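Local coordinates for DPS family protein (Vibrio cholerae O1 biovar El Tor, PDB 3IQ1), which probably binds and oxidises iron as a twelve-subunit, ferritin-like protein of the Dps family, at residues F114-L125 / M140-V151. Numbering follows the deposited sequence.
Sequences FSILLHQQRDIL and MSDYIREQEKLV
Q121 and Q147 both leave their helices with CG beside the backbone N (chi1 -68° and -69°) and run extended beyond it, which brings their amides together between two antiparallel helices of the ferritin-like four-helix bundle. Glutamine suits both places, since each amide can donate and accept inside a buried interface. Q121 NE2 gives a hydrogen bond of 2.8 Å to Q147 OE1, the acceptor lying near the Q121 amide plane; the Y30 hydroxyl, from helix 13-43, bonds Q121 OE1 and Q147 NE2.

Around this polar centre the helices interlock knobs-into-holes. L118 fits among I144, Q147, E148 and V151, and I144 among L118, Q121, R122 and L125, their branched ends filling the hollows left by four facing residues. The selenomethionine M140, bent at chi2 and chi3, lies flexibly against Q121 and I124, SE 3.8 Å from Q121 CG. At the other end F114 CZ meets L150 CD2 at 3.4 Å, and Q147 NE2 lies at the ring edge.

Long, extended R122 and E148 carry their charges to the edge where a second subunit's R73 salt-bridges E148 OE1 and its I9 O bonds R122 NH2. Their own salt bridge joins R122 NH2 to the anti lone pair of E148 OE2, 2.8 Å away in the guanidinium plane.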
ATOM      1  N   PHE B 114     -15.251 -32.617   0.517  1.00  8.97           N
ATOM      2  CA  PHE B 114     -15.188 -31.997  -0.804  1.00  8.98           C
ATOM      3  C   PHE B 114     -15.743 -32.918  -1.876  1.00  9.39           C
ATOM      4  O   PHE B 114     -16.322 -32.471  -2.876  1.00  9.31           O
ATOM      5  CB  PHE B 114     -13.767 -31.508  -1.189  1.00  8.62           C
ATOM      6  CG  PHE B 114     -13.391 -30.195  -0.571  1.00  7.39           C
ATOM      7  CD1 PHE B 114     -14.085 -29.031  -0.904  1.00  7.63           C
ATOM      8  CD2 PHE B 114     -12.323 -30.093   0.339  1.00  8.75           C
ATOM      9  CE1 PHE B 114     -13.748 -27.833  -0.332  1.00  8.64           C
ATOM     10  CE2 PHE B 114     -11.986 -28.891   0.902  1.00  9.30           C
ATOM     11  CZ  PHE B 114     -12.688 -27.755   0.563  1.00  6.67           C
ATOM     12  N   SER B 115     -15.586 -34.226  -1.698  1.00  9.71           N
ATOM     13  CA  SER B 115     -16.127 -35.091  -2.674  1.00  9.01           C
ATOM     14  C   SER B 115     -17.682 -34.996  -2.777  1.00  8.20           C
ATOM     15  O   SER B 115     -18.233 -35.036  -3.882  1.00  8.00           O
ATOM     16  CB  SER B 115     -15.521 -36.490  -2.502  1.00 10.99           C
ATOM     17  OG  SER B 115     -14.064 -36.421  -2.738  1.00 17.97           O
ATOM     18  N   ILE B 116     -18.363 -34.824  -1.644  1.00  7.06           N
ATOM     19  CA  ILE B 116     -19.808 -34.537  -1.554  1.00  6.68           C
ATOM     20  C   ILE B 116     -20.162 -33.167  -2.161  1.00  6.18           C
ATOM     21  O   ILE B 116     -21.069 -33.057  -2.973  1.00  7.79           O
ATOM     22  CB  ILE B 116     -20.320 -34.648  -0.090  1.00  7.24           C
ATOM     23  CG1 ILE B 116     -20.337 -36.134   0.306  1.00  6.95           C
ATOM     24  CG2 ILE B 116     -21.662 -34.028   0.029  1.00  7.17           C
ATOM     25  CD1 ILE B 116     -20.571 -36.397   1.757  1.00  5.84           C
ATOM     26  N   LEU B 117     -19.434 -32.125  -1.799  1.00  6.37           N
ATOM     27  CA  LEU B 117     -19.690 -30.820  -2.397  1.00  5.56           C
ATOM     28  C   LEU B 117     -19.577 -30.910  -3.922  1.00  5.79           C
ATOM     29  O   LEU B 117     -20.395 -30.371  -4.656  1.00  5.98           O
ATOM     30  CB  LEU B 117     -18.747 -29.742  -1.823  1.00  5.24           C
ATOM     31  CG  LEU B 117     -18.839 -29.517  -0.311  1.00  7.25           C
ATOM     32  CD1 LEU B 117     -17.925 -28.314   0.039  1.00  5.62           C
ATOM     33  CD2 LEU B 117     -20.285 -29.280   0.131  1.00  9.53           C
ATOM     34  N   LEU B 118     -18.507 -31.521  -4.427  1.00  6.18           N
ATOM     35  CA  LEU B 118     -18.321 -31.565  -5.879  1.00  5.47           C
ATOM     36  C   LEU B 118     -19.465 -32.295  -6.548  1.00  7.00           C
ATOM     37  O   LEU B 118     -19.962 -31.856  -7.565  1.00  5.87           O
ATOM     38  CB  LEU B 118     -17.006 -32.270  -6.237  1.00  6.36           C
ATOM     39  CG  LEU B 118     -15.749 -31.446  -6.070  1.00  6.56           C
ATOM     40  CD1 LEU B 118     -14.528 -32.326  -6.182  1.00  9.08           C
ATOM     41  CD2 LEU B 118     -15.637 -30.278  -7.046  1.00  5.36           C
ATOM     42  N   HIS B 119     -19.859 -33.434  -5.979  1.00  7.39           N
ATOM     43  CA  HIS B 119     -20.923 -34.265  -6.539  1.00  8.31           C
ATOM     44  C   HIS B 119     -22.210 -33.440  -6.595  1.00  7.84           C
ATOM     45  O   HIS B 119     -22.916 -33.429  -7.627  1.00  7.21           O
ATOM     46  CB  HIS B 119     -21.053 -35.489  -5.642  1.00  9.29           C
ATOM     47  CG  HIS B 119     -21.976 -36.530  -6.141  1.00 16.29           C
ATOM     48  ND1 HIS B 119     -23.328 -36.483  -5.897  1.00 23.05           N
ATOM     49  CD2 HIS B 119     -21.736 -37.701  -6.777  1.00 21.07           C
ATOM     50  CE1 HIS B 119     -23.899 -37.544  -6.433  1.00 22.97           C
ATOM     51  NE2 HIS B 119     -22.954 -38.319  -6.943  1.00 25.28           N
ATOM     52  N   GLN B 120     -22.532 -32.749  -5.509  1.00  8.15           N
ATOM     53  CA  GLN B 120     -23.793 -31.966  -5.430  1.00  6.89           C
ATOM     54  C   GLN B 120     -23.746 -30.770  -6.359  1.00  7.51           C
ATOM     55  O   GLN B 120     -24.718 -30.452  -7.029  1.00  8.17           O
ATOM     56  CB  GLN B 120     -24.074 -31.445  -4.033  1.00  7.73           C
ATOM     57  CG  GLN B 120     -24.756 -32.260  -3.129  1.00 12.85           C
ATOM     58  CD  GLN B 120     -24.984 -31.389  -1.881  1.00 14.90           C
ATOM     59  OE1 GLN B 120     -24.021 -30.923  -1.300  1.00 19.08           O
ATOM     60  NE2 GLN B 120     -26.175 -31.056  -1.610  1.00  8.99           N
ATOM     61  N   GLN B 121     -22.565 -30.131  -6.457  1.00  5.82           N
ATOM     62  CA  GLN B 121     -22.396 -28.987  -7.363  1.00  4.99           C
ATOM     63  C   GLN B 121     -22.529 -29.397  -8.826  1.00  6.35           C
ATOM     64  O   GLN B 121     -23.139 -28.668  -9.583  1.00  6.33           O
ATOM     65  CB  GLN B 121     -21.085 -28.275  -7.072  1.00  5.20           C
ATOM     66  CG  GLN B 121     -21.158 -27.599  -5.710  1.00  5.94           C
ATOM     67  CD  GLN B 121     -19.892 -27.203  -5.028  1.00  7.38           C
ATOM     68  OE1 GLN B 121     -19.961 -26.428  -4.093  1.00  8.98           O
ATOM     69  NE2 GLN B 121     -18.724 -27.599  -5.542  1.00  7.30           N
ATOM     70  N   ARG B 122     -22.030 -30.574  -9.226  1.00  5.89           N
ATOM     71  CA  ARG B 122     -22.201 -31.056 -10.576  1.00  4.76           C
ATOM     72  C   ARG B 122     -23.693 -31.338 -10.907  1.00  5.05           C
ATOM     73  O   ARG B 122     -24.178 -31.047 -11.996  1.00  6.63           O
ATOM     74  CB  ARG B 122     -21.380 -32.315 -10.772  1.00  5.35           C
ATOM     75  CG  ARG B 122     -19.867 -32.024 -10.752  1.00  4.60           C
ATOM     76  CD  ARG B 122     -19.093 -33.300 -10.692  1.00  6.04           C
ATOM     77  NE  ARG B 122     -17.655 -33.047 -10.709  1.00  5.22           N
ATOM     78  CZ  ARG B 122     -16.756 -33.694  -9.976  1.00  5.13           C
ATOM     79  NH1 ARG B 122     -17.134 -34.689  -9.156  1.00  7.57           N
ATOM     80  NH2 ARG B 122     -15.447 -33.364 -10.075  1.00  5.37           N
ATOM     81  N   ASP B 123     -24.407 -31.863  -9.918  1.00  5.56           N
ATOM     82  CA  ASP B 123     -25.833 -32.096 -10.121  1.00  5.67           C
ATOM     83  C   ASP B 123     -26.606 -30.801 -10.305  1.00  6.42           C
ATOM     84  O   ASP B 123     -27.427 -30.705 -11.211  1.00  6.60           O
ATOM     85  CB  ASP B 123     -26.422 -32.856  -8.960  1.00  5.83           C
ATOM     86  CG  ASP B 123     -26.132 -34.341  -9.009  1.00 13.62           C
ATOM     87  OD1 ASP B 123     -25.675 -34.866 -10.065  1.00 11.81           O
ATOM     88  OD2 ASP B 123     -26.450 -35.020  -7.995  1.00 15.19           O
ATOM     89  N   ILE B 124     -26.291 -29.807  -9.472  1.00  5.80           N
ATOM     90  CA  ILE B 124     -26.908 -28.500  -9.603  1.00  5.36           C
ATOM     91  C   ILE B 124     -26.546 -27.859 -10.929  1.00  5.62           C
ATOM     92  O   ILE B 124     -27.391 -27.239 -11.604  1.00  6.98           O
ATOM     93  CB  ILE B 124     -26.579 -27.566  -8.411  1.00  5.04           C
ATOM     94  CG1 ILE B 124     -27.184 -28.140  -7.133  1.00  6.12           C
ATOM     95  CG2 ILE B 124     -27.105 -26.139  -8.694  1.00  6.78           C
ATOM     96  CD1 ILE B 124     -26.628 -27.502  -5.850  1.00  8.20           C
ATOM     97  N   LEU B 125     -25.264 -27.942 -11.313  1.00  5.60           N
ATOM     98  CA  LEU B 125     -24.849 -27.426 -12.614  1.00  5.88           C
ATOM     99  C   LEU B 125     -25.670 -28.018 -13.748  1.00  6.00           C
ATOM    100  O   LEU B 125     -26.112 -27.307 -14.655  1.00  6.05           O
ATOM    101  CB  LEU B 125     -23.365 -27.684 -12.858  1.00  6.13           C
ATOM    102  CG  LEU B 125     -22.786 -27.253 -14.190  1.00  9.26           C
ATOM    103  CD1 LEU B 125     -22.902 -25.791 -14.359  1.00 12.28           C
ATOM    104  CD2 LEU B 125     -21.305 -27.672 -14.225  1.00 14.21           C
HETATM  105  N   MSE B 140     -21.652 -22.618  -9.827  1.00  3.73           N
HETATM  106  CA  MSE B 140     -21.243 -24.016  -9.654  1.00  4.29           C
HETATM  107  C   MSE B 140     -19.929 -24.280 -10.378  1.00  4.14           C
HETATM  108  O   MSE B 140     -19.066 -24.980  -9.856  1.00  4.91           O
HETATM  109  CB  MSE B 140     -22.325 -24.984 -10.117  1.00  4.98           C
HETATM  110  CG  MSE B 140     -23.598 -24.964  -9.326  1.00  4.64           C
HETATM  111 SE   MSE B 140     -23.541 -25.255  -7.460  1.00  5.57          SE
HETATM  112  CE  MSE B 140     -23.270 -23.388  -6.951  1.00  4.47           C
ATOM    113  N   SER B 141     -19.772 -23.699 -11.575  1.00  5.87           N
ATOM    114  CA  SER B 141     -18.560 -23.856 -12.347  1.00  6.45           C
ATOM    115  C   SER B 141     -17.328 -23.378 -11.587  1.00  5.94           C
ATOM    116  O   SER B 141     -16.295 -24.066 -11.512  1.00  5.05           O
ATOM    117  CB  SER B 141     -18.698 -23.150 -13.679  1.00  7.28           C
ATOM    118  OG  SER B 141     -17.487 -23.134 -14.421  1.00  9.50           O
ATOM    119  N   ASP B 142     -17.464 -22.198 -11.012  1.00  6.52           N
ATOM    120  CA  ASP B 142     -16.398 -21.625 -10.194  1.00  6.08           C
ATOM    121  C   ASP B 142     -16.069 -22.569  -9.037  1.00  5.88           C
ATOM    122  O   ASP B 142     -14.891 -22.837  -8.766  1.00  6.10           O
ATOM    123  CB  ASP B 142     -16.790 -20.276  -9.621  1.00  7.33           C
ATOM    124  CG  ASP B 142     -16.800 -19.163 -10.657  1.00  9.40           C
ATOM    125  OD1 ASP B 142     -16.306 -19.351 -11.782  1.00 13.29           O
ATOM    126  OD2 ASP B 142     -17.226 -18.079 -10.305  1.00 13.62           O
ATOM    127  N   TYR B 143     -17.080 -23.040  -8.315  1.00  4.50           N
ATOM    128  CA  TYR B 143     -16.841 -23.871  -7.158  1.00  4.93           C
ATOM    129  C   TYR B 143     -16.180 -25.191  -7.518  1.00  5.52           C
ATOM    130  O   TYR B 143     -15.239 -25.652  -6.857  1.00  6.48           O
ATOM    131  CB  TYR B 143     -18.126 -24.144  -6.382  1.00  4.84           C
ATOM    132  CG  TYR B 143     -18.749 -22.931  -5.660  1.00  4.07           C
ATOM    133  CD1 TYR B 143     -18.239 -21.634  -5.805  1.00  7.44           C
ATOM    134  CD2 TYR B 143     -19.810 -23.096  -4.842  1.00  6.11           C
ATOM    135  CE1 TYR B 143     -18.784 -20.536  -5.118  1.00  8.10           C
ATOM    136  CE2 TYR B 143     -20.411 -21.992  -4.191  1.00  8.47           C
ATOM    137  CZ  TYR B 143     -19.878 -20.727  -4.343  1.00  8.54           C
ATOM    138  OH  TYR B 143     -20.440 -19.696  -3.676  1.00 10.15           O
ATOM    139  N   ILE B 144     -16.652 -25.802  -8.608  1.00  6.39           N
ATOM    140  CA  ILE B 144     -16.134 -27.095  -9.054  1.00  5.35           C
ATOM    141  C   ILE B 144     -14.674 -26.954  -9.442  1.00  5.57           C
ATOM    142  O   ILE B 144     -13.812 -27.734  -9.019  1.00  5.33           O
ATOM    143  CB  ILE B 144     -16.974 -27.649 -10.226  1.00  5.25           C
ATOM    144  CG1 ILE B 144     -18.365 -28.083  -9.735  1.00  5.68           C
ATOM    145  CG2 ILE B 144     -16.258 -28.818 -10.902  1.00  6.57           C
ATOM    146  CD1 ILE B 144     -19.364 -28.207 -10.850  1.00  5.55           C
ATOM    147  N   ARG B 145     -14.335 -25.933 -10.209  1.00  5.38           N
ATOM    148  CA  ARG B 145     -12.976 -25.889 -10.726  1.00  4.99           C
ATOM    149  C   ARG B 145     -11.983 -25.650  -9.561  1.00  5.80           C
ATOM    150  O   ARG B 145     -10.859 -26.178  -9.573  1.00  6.02           O
ATOM    151  CB  ARG B 145     -12.843 -24.841 -11.798  1.00  4.99           C
ATOM    152  CG  ARG B 145     -12.917 -23.431 -11.316  1.00  8.23           C
ATOM    153  CD  ARG B 145     -13.153 -22.463 -12.480  1.00  9.43           C
ATOM    154  NE  ARG B 145     -11.973 -22.394 -13.338  1.00  7.94           N
ATOM    155  CZ  ARG B 145     -11.727 -21.409 -14.212  1.00 10.29           C
ATOM    156  NH1 ARG B 145     -10.609 -21.398 -14.906  1.00 11.41           N
ATOM    157  NH2 ARG B 145     -12.596 -20.460 -14.394  1.00 12.76           N
ATOM    158  N   GLU B 146     -12.376 -24.812  -8.604  1.00  5.39           N
ATOM    159  CA  GLU B 146     -11.531 -24.501  -7.485  1.00  5.61           C
ATOM    160  C   GLU B 146     -11.338 -25.731  -6.592  1.00  5.00           C
ATOM    161  O   GLU B 146     -10.209 -26.031  -6.089  1.00  5.31           O
ATOM    162  CB  GLU B 146     -12.084 -23.313  -6.682  1.00  6.81           C
ATOM    163  CG  GLU B 146     -12.036 -21.998  -7.476  1.00  8.34           C
ATOM    164  CD  GLU B 146     -12.740 -20.861  -6.794  1.00 14.19           C
ATOM    165  OE1 GLU B 146     -12.890 -20.931  -5.566  1.00 15.09           O
ATOM    166  OE2 GLU B 146     -13.098 -19.861  -7.483  1.00 15.38           O
ATOM    167  N   GLN B 147     -12.432 -26.459  -6.393  1.00  5.13           N
ATOM    168  CA  GLN B 147     -12.407 -27.543  -5.413  1.00  5.14           C
ATOM    169  C   GLN B 147     -11.787 -28.776  -5.986  1.00  5.00           C
ATOM    170  O   GLN B 147     -11.163 -29.562  -5.260  1.00  6.28           O
ATOM    171  CB  GLN B 147     -13.775 -27.793  -4.776  1.00  5.03           C
ATOM    172  CG  GLN B 147     -14.114 -26.627  -3.904  1.00  5.34           C
ATOM    173  CD  GLN B 147     -15.566 -26.610  -3.439  1.00  6.22           C
ATOM    174  OE1 GLN B 147     -16.399 -27.389  -3.934  1.00  6.39           O
ATOM    175  NE2 GLN B 147     -15.868 -25.739  -2.517  1.00  6.24           N
ATOM    176  N   GLU B 148     -11.872 -28.961  -7.297  1.00  5.29           N
ATOM    177  CA  GLU B 148     -11.116 -30.034  -7.951  1.00  5.53           C
ATOM    178  C   GLU B 148      -9.608 -29.846  -7.729  1.00  5.57           C
ATOM    179  O   GLU B 148      -8.932 -30.784  -7.358  1.00  5.38           O
ATOM    180  CB  GLU B 148     -11.436 -30.129  -9.436  1.00  4.49           C
ATOM    181  CG  GLU B 148     -12.841 -30.642  -9.725  1.00  6.67           C
ATOM    182  CD  GLU B 148     -13.237 -30.636 -11.172  1.00  6.17           C
ATOM    183  OE1 GLU B 148     -12.640 -29.858 -11.965  1.00  6.39           O
ATOM    184  OE2 GLU B 148     -14.190 -31.369 -11.556  1.00  5.53           O
ATOM    185  N   LYS B 149      -9.127 -28.623  -7.888  1.00  6.26           N
ATOM    186  CA  LYS B 149      -7.726 -28.289  -7.687  1.00  4.66           C
ATOM    187  C   LYS B 149      -7.358 -28.624  -6.238  1.00  4.79           C
ATOM    188  O   LYS B 149      -6.323 -29.256  -5.975  1.00  5.09           O
ATOM    189  CB  LYS B 149      -7.440 -26.815  -8.019  1.00  5.38           C
ATOM    190  CG  LYS B 149      -5.995 -26.497  -7.852  1.00  7.16           C
ATOM    191  CD  LYS B 149      -5.742 -25.024  -7.957  1.00 12.47           C
ATOM    192  CE  LYS B 149      -4.327 -24.709  -7.592  1.00 15.51           C
ATOM    193  NZ  LYS B 149      -4.011 -23.219  -7.840  1.00 19.88           N
ATOM    194  N   LEU B 150      -8.205 -28.219  -5.299  1.00  4.97           N
ATOM    195  CA  LEU B 150      -7.900 -28.434  -3.895  1.00  5.24           C
ATOM    196  C   LEU B 150      -7.861 -29.904  -3.585  1.00  6.97           C
ATOM    197  O   LEU B 150      -6.982 -30.374  -2.840  1.00  7.72           O
ATOM    198  CB  LEU B 150      -8.906 -27.725  -3.005  1.00  6.37           C
ATOM    199  CG  LEU B 150      -8.648 -27.766  -1.488  1.00  8.03           C
ATOM    200  CD1 LEU B 150      -7.168 -27.428  -1.083  1.00 10.81           C
ATOM    201  CD2 LEU B 150      -9.641 -26.831  -0.748  1.00 10.19           C
ATOM    202  N   VAL B 151      -8.813 -30.648  -4.142  1.00  6.52           N
ATOM    203  CA  VAL B 151      -8.826 -32.092  -3.912  1.00  7.23           C
ATOM    204  C   VAL B 151      -7.531 -32.743  -4.417  1.00  6.56           C
ATOM    205  O   VAL B 151      -6.977 -33.655  -3.753  1.00  8.61           O
ATOM    206  CB  VAL B 151     -10.115 -32.722  -4.463  1.00  7.26           C
ATOM    207  CG1 VAL B 151     -10.025 -34.303  -4.516  1.00  7.50           C
ATOM    208  CG2 VAL B 151     -11.309 -32.302  -3.599  1.00  7.71           C
TER